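PDB 3NQK: uncharacterized protein from Bacteroides ovatus, which is of unknown function, though its N-terminal part belongs to a family in the immunoglobulin-like E-set clan, and it forms a two-chain assembly. Local coordinates for residues Q11-S23 against L43-R57. Residues are numbered along the deposited sequence; the frame is centred on the assembly and turned at random.
Sequences QYVSFKAPIASGS and LPIIVSGSTVNSQDR
An antiparallel edge pairing in the four-stranded sheet joins Tyr12, Val13, Ser14 and Phe15 to Ser48, Val47, Ile46 and Ile45, and shows how one ladder can serve two different surfaces. Tyr12 with Ser48 and Ser14 with Ile46 are the hydrogen-bonded pairs; the bond from Ile46 N to Ser14 O, 2.7 Å, is nearly straight. Beyond the strand, Lys16 N still donates to Pro44 O. On the inner face, Val13 CG1 meets Ile45 CG2 at 3.9 Å, while the Phe15 ring lies alongside Ile45 and crosses Leu43 at about a right angle, Phe15 CD1 to Leu43 CD2 3.6 Å. On the other face, Lys16 CB rests on Ile46 CD1, 3.7 Å away.

Past the ladder, Asn53 CG stands anti to the backbone N (chi1 174°), which carries OD1 to Gln55 N, closing an Asx turn, and to Arg57 NH1 at 3.0 Å, the two donors arriving from opposite faces of the amide; Asn53 ND2 donates to Ser105 O, and Arg57 NE to Asp134 O. The same NH1 reaches Gln11 OE1 weakly (3.3 Å, 125°). Replacing Asn53 with alanine is likely to undo the turn, cost Ser105 O this donor and leave NH1, of these bonds, just the weak one.

Val13 and Phe15 face strands 57-63 and 125-133 of the other sheet, Ile45 faces 57-63 and 98-101, strand 107-115 flanks 38-48, and Ile46 and Lys16 pack against Met257 and Gln309 of the second subunit.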
loop_
_atom_site.group_PDB
_atom_site.type_symbol
_atom_site.label_atom_id
_atom_site.label_comp_id
_atom_site.label_asym_id
_atom_site.label_seq_id
_atom_site.Cartn_x
_atom_site.Cartn_y
_atom_site.Cartn_z
ATOM N N GLN A 11 12.438 -4.154 -27.072
ATOM C CA GLN A 11 11.675 -4.097 -25.780
ATOM C C GLN A 11 11.597 -5.468 -25.070
ATOM O O GLN A 11 11.322 -6.488 -25.691
ATOM C CB GLN A 11 10.278 -3.554 -26.014
ATOM C CG GLN A 11 10.259 -2.105 -26.366
ATOM C CD GLN A 11 8.875 -1.528 -26.345
ATOM O OE1 GLN A 11 7.976 -2.031 -27.007
ATOM N NE2 GLN A 11 8.693 -0.452 -25.587
ATOM N N TYR A 12 11.769 -5.443 -23.753
ATOM C CA TYR A 12 11.865 -6.642 -22.945
ATOM C C TYR A 12 10.667 -6.714 -21.978
ATOM O O TYR A 12 10.330 -5.720 -21.330
ATOM C CB TYR A 12 13.203 -6.604 -22.165
ATOM C CG TYR A 12 13.530 -7.856 -21.337
ATOM C CD1 TYR A 12 13.907 -9.059 -21.957
ATOM C CD2 TYR A 12 13.570 -7.800 -19.935
ATOM C CE1 TYR A 12 14.238 -10.203 -21.195
ATOM C CE2 TYR A 12 13.908 -8.937 -19.167
ATOM C CZ TYR A 12 14.234 -10.128 -19.805
ATOM O OH TYR A 12 14.563 -11.231 -19.056
ATOM N N VAL A 13 10.018 -7.884 -21.903
ATOM C CA VAL A 13 8.867 -8.080 -21.021
ATOM C C VAL A 13 9.252 -8.962 -19.856
ATOM O O VAL A 13 9.695 -10.073 -20.055
ATOM C CB VAL A 13 7.714 -8.756 -21.756
ATOM C CG1 VAL A 13 6.528 -9.023 -20.786
ATOM C CG2 VAL A 13 7.274 -7.916 -22.923
ATOM N N SER A 14 9.000 -8.491 -18.634
ATOM C CA SER A 14 9.417 -9.211 -17.443
ATOM C C SER A 14 8.502 -8.980 -16.239
ATOM O O SER A 14 7.634 -8.109 -16.256
ATOM C CB SER A 14 10.818 -8.801 -17.067
ATOM O OG SER A 14 10.854 -7.441 -16.716
ATOM N N PHE A 15 8.725 -9.781 -15.192
ATOM C CA PHE A 15 7.971 -9.697 -13.951
ATOM C C PHE A 15 8.637 -8.719 -13.016
ATOM O O PHE A 15 9.856 -8.590 -13.022
ATOM C CB PHE A 15 7.947 -11.061 -13.252
ATOM C CG PHE A 15 7.292 -12.160 -14.053
ATOM C CD1 PHE A 15 5.904 -12.226 -14.167
ATOM C CD2 PHE A 15 8.045 -13.185 -14.586
ATOM C CE1 PHE A 15 5.300 -13.254 -14.843
ATOM C CE2 PHE A 15 7.442 -14.223 -15.266
ATOM C CZ PHE A 15 6.065 -14.254 -15.400
ATOM N N LYS A 16 7.850 -8.055 -12.177
ATOM C CA LYS A 16 8.425 -7.177 -11.152
ATOM C C LYS A 16 7.794 -7.419 -9.786
ATOM O O LYS A 16 6.773 -6.815 -9.436
ATOM C CB LYS A 16 8.285 -5.709 -11.545
ATOM C CG LYS A 16 9.505 -4.861 -11.192
ATOM C CD LYS A 16 10.720 -5.217 -12.100
ATOM C CE LYS A 16 11.872 -4.213 -11.934
ATOM N NZ LYS A 16 12.289 -4.050 -10.488
ATOM N N ALA A 17 8.409 -8.305 -9.016
ATOM C CA ALA A 17 7.992 -8.531 -7.651
ATOM C C ALA A 17 8.322 -7.273 -6.817
ATOM O O ALA A 17 9.086 -6.402 -7.271
ATOM C CB ALA A 17 8.691 -9.743 -7.084
ATOM N N PRO A 18 7.735 -7.169 -5.603
ATOM C CA PRO A 18 7.990 -6.020 -4.707
ATOM C C PRO A 18 9.485 -5.826 -4.365
ATOM O O PRO A 18 9.957 -4.695 -4.274
ATOM C CB PRO A 18 7.188 -6.373 -3.438
ATOM C CG PRO A 18 6.140 -7.346 -3.890
ATOM C CD PRO A 18 6.721 -8.096 -5.051
ATOM N N ILE A 19 10.209 -6.925 -4.191
ATOM C CA ILE A 19 11.618 -6.860 -3.834
ATOM C C ILE A 19 12.468 -7.677 -4.789
ATOM O O ILE A 19 11.965 -8.537 -5.496
ATOM C CB ILE A 19 11.855 -7.352 -2.362
ATOM C CG1 ILE A 19 11.457 -8.839 -2.204
ATOM C CG2 ILE A 19 11.075 -6.458 -1.371
ATOM C CD1 ILE A 19 11.645 -9.393 -0.771
ATOM N N ALA A 20 13.765 -7.387 -4.811
ATOM C CA ALA A 20 14.702 -8.124 -5.644
ATOM C C ALA A 20 14.730 -9.594 -5.224
ATOM O O ALA A 20 14.358 -9.935 -4.091
ATOM C CB ALA A 20 16.107 -7.510 -5.533
ATOM N N SER A 21 15.146 -10.467 -6.144
ATOM C CA SER A 21 15.317 -11.881 -5.823
ATOM C C SER A 21 16.522 -12.045 -4.897
ATOM O O SER A 21 17.412 -11.184 -4.858
ATOM C CB SER A 21 15.504 -12.718 -7.095
ATOM O OG SER A 21 16.678 -12.356 -7.784
ATOM N N GLY A 22 16.532 -13.135 -4.134
ATOM C CA GLY A 22 17.601 -13.396 -3.186
ATOM C C GLY A 22 18.893 -13.892 -3.835
ATOM O O GLY A 22 19.094 -13.773 -5.058
ATOM N N SER A 23 19.740 -14.503 -3.007
ATOM C CA SER A 23 21.095 -14.938 -3.402
ATOM C C SER A 23 21.139 -15.892 -4.624
ATOM O O SER A 23 22.035 -15.793 -5.464
ATOM C CB SER A 23 21.765 -15.621 -2.202
ATOM O OG SER A 23 21.432 -14.946 -0.987
ATOM N N LEU A 43 1.035 -9.943 -9.255
ATOM C CA LEU A 43 2.395 -9.850 -9.737
ATOM C C LEU A 43 2.441 -9.022 -11.006
ATOM O O LEU A 43 1.863 -9.390 -12.021
ATOM C CB LEU A 43 2.940 -11.241 -10.016
ATOM C CG LEU A 43 4.349 -11.321 -10.561
ATOM C CD1 LEU A 43 5.315 -10.656 -9.612
ATOM C CD2 LEU A 43 4.722 -12.789 -10.788
ATOM N N PRO A 44 3.117 -7.885 -10.946
ATOM C CA PRO A 44 3.176 -7.022 -12.089
ATOM C C PRO A 44 3.974 -7.591 -13.242
ATOM O O PRO A 44 5.050 -8.165 -13.041
ATOM C CB PRO A 44 3.876 -5.780 -11.550
ATOM C CG PRO A 44 3.584 -5.772 -10.129
ATOM C CD PRO A 44 3.464 -7.176 -9.705
ATOM N N ILE A 45 3.439 -7.417 -14.444
ATOM C CA ILE A 45 4.149 -7.718 -15.655
ATOM C C ILE A 45 4.464 -6.377 -16.328
ATOM O O ILE A 45 3.570 -5.545 -16.529
ATOM C CB ILE A 45 3.328 -8.598 -16.564
ATOM C CG1 ILE A 45 3.063 -9.941 -15.871
ATOM C CG2 ILE A 45 4.039 -8.818 -17.853
ATOM C CD1 ILE A 45 2.214 -10.865 -16.670
ATOM N N ILE A 46 5.745 -6.163 -16.618
ATOM C CA ILE A 46 6.243 -4.878 -17.048
ATOM C C ILE A 46 6.873 -4.962 -18.422
ATOM O O ILE A 46 7.617 -5.900 -18.712
ATOM C CB ILE A 46 7.312 -4.352 -16.036
ATOM C CG1 ILE A 46 6.641 -3.644 -14.880
ATOM C CG2 ILE A 46 8.249 -3.416 -16.683
ATOM C CD1 ILE A 46 5.839 -4.542 -14.026
ATOM N N VAL A 47 6.575 -3.972 -19.275
ATOM C CA VAL A 47 7.194 -3.873 -20.595
ATOM C C VAL A 47 8.203 -2.731 -20.597
ATOM O O VAL A 47 7.837 -1.569 -20.727
ATOM C CB VAL A 47 6.145 -3.644 -21.683
ATOM C CG1 VAL A 47 6.796 -3.608 -23.061
ATOM C CG2 VAL A 47 5.062 -4.743 -21.622
ATOM N N SER A 48 9.475 -3.078 -20.445
ATOM C CA SER A 48 10.550 -2.082 -20.319
ATOM C C SER A 48 11.123 -1.719 -21.644
ATOM O O SER A 48 11.371 -2.588 -22.479
ATOM C CB SER A 48 11.680 -2.618 -19.424
ATOM O OG SER A 48 11.280 -2.674 -18.053
ATOM N N GLY A 49 11.398 -0.433 -21.832
ATOM C CA GLY A 49 11.995 0.026 -23.069
ATOM C C GLY A 49 12.186 1.525 -23.131
ATOM O O GLY A 49 11.566 2.285 -22.351
ATOM N N SER A 50 13.073 1.951 -24.046
ATOM C CA SER A 50 13.316 3.370 -24.312
ATOM C C SER A 50 12.097 3.983 -25.036
ATOM O O SER A 50 11.719 5.148 -24.783
ATOM C CB SER A 50 14.588 3.549 -25.169
ATOM N N THR A 51 11.467 3.177 -25.901
ATOM C CA THR A 51 10.297 3.610 -26.665
ATOM C C THR A 51 8.997 3.281 -25.943
ATOM O O THR A 51 8.969 2.489 -24.999
ATOM C CB THR A 51 10.238 2.909 -28.044
ATOM O OG1 THR A 51 11.553 2.796 -28.585
ATOM C CG2 THR A 51 9.323 3.691 -29.034
ATOM N N VAL A 52 7.925 3.895 -26.410
ATOM C CA VAL A 52 6.596 3.568 -25.977
ATOM C C VAL A 52 6.169 2.243 -26.624
ATOM O O VAL A 52 6.335 2.048 -27.842
ATOM C CB VAL A 52 5.594 4.661 -26.407
ATOM C CG1 VAL A 52 4.204 4.324 -25.930
ATOM C CG2 VAL A 52 6.039 6.045 -25.888
ATOM N N ASN A 53 5.650 1.326 -25.811
ATOM C CA ASN A 53 5.113 0.061 -26.320
ATOM C C ASN A 53 4.058 0.336 -27.388
ATOM O O ASN A 53 3.003 0.893 -27.093
ATOM C CB ASN A 53 4.498 -0.753 -25.179
ATOM C CG ASN A 53 3.791 -2.005 -25.667
ATOM O OD1 ASN A 53 4.238 -2.655 -26.603
ATOM N ND2 ASN A 53 2.690 -2.357 -25.013
ATOM N N SER A 54 4.343 -0.064 -28.622
ATOM C CA SER A 54 3.443 0.218 -29.730
ATOM C C SER A 54 2.704 -1.027 -30.232
ATOM O O SER A 54 2.049 -0.981 -31.264
ATOM C CB SER A 54 4.224 0.864 -30.877
ATOM O OG SER A 54 5.309 0.043 -31.264
ATOM N N GLN A 55 2.795 -2.122 -29.485
ATOM C CA GLN A 55 2.146 -3.388 -29.879
ATOM C C GLN A 55 1.105 -3.826 -28.858
ATOM O O GLN A 55 1.351 -3.767 -27.656
ATOM C CB GLN A 55 3.195 -4.522 -30.012
ATOM C CG GLN A 55 4.309 -4.289 -31.063
ATOM C CD GLN A 55 5.208 -5.556 -31.289
ATOM O OE1 GLN A 55 4.703 -6.682 -31.439
ATOM N NE2 GLN A 55 6.523 -5.350 -31.343
ATOM N N ASP A 56 -0.069 -4.243 -29.331
ATOM C CA ASP A 56 -0.982 -4.984 -28.478
ATOM C C ASP A 56 -0.280 -6.308 -28.253
ATOM O O ASP A 56 0.202 -6.919 -29.197
ATOM C CB ASP A 56 -2.353 -5.206 -29.143
ATOM C CG ASP A 56 -3.277 -3.963 -29.051
ATOM O OD1 ASP A 56 -3.080 -2.987 -29.830
ATOM O OD2 ASP A 56 -4.244 -4.005 -28.255
ATOM N N ARG A 57 -0.124 -6.696 -26.997
ATOM C CA ARG A 57 0.620 -7.898 -26.673
ATOM C C ARG A 57 -0.212 -8.833 -25.840
ATOM O O ARG A 57 -0.774 -8.439 -24.815
ATOM C CB ARG A 57 1.916 -7.549 -25.926
ATOM C CG ARG A 57 2.690 -6.395 -26.555
ATOM C CD ARG A 57 3.852 -5.930 -25.701
ATOM N NE ARG A 57 5.071 -6.670 -25.995
ATOM C CZ ARG A 57 6.154 -6.156 -26.588
ATOM N NH1 ARG A 57 6.204 -4.869 -26.919
ATOM N NH2 ARG A 57 7.218 -6.928 -26.798
HETATM O O HOH W 1 10.864 -5.587 -18.266
#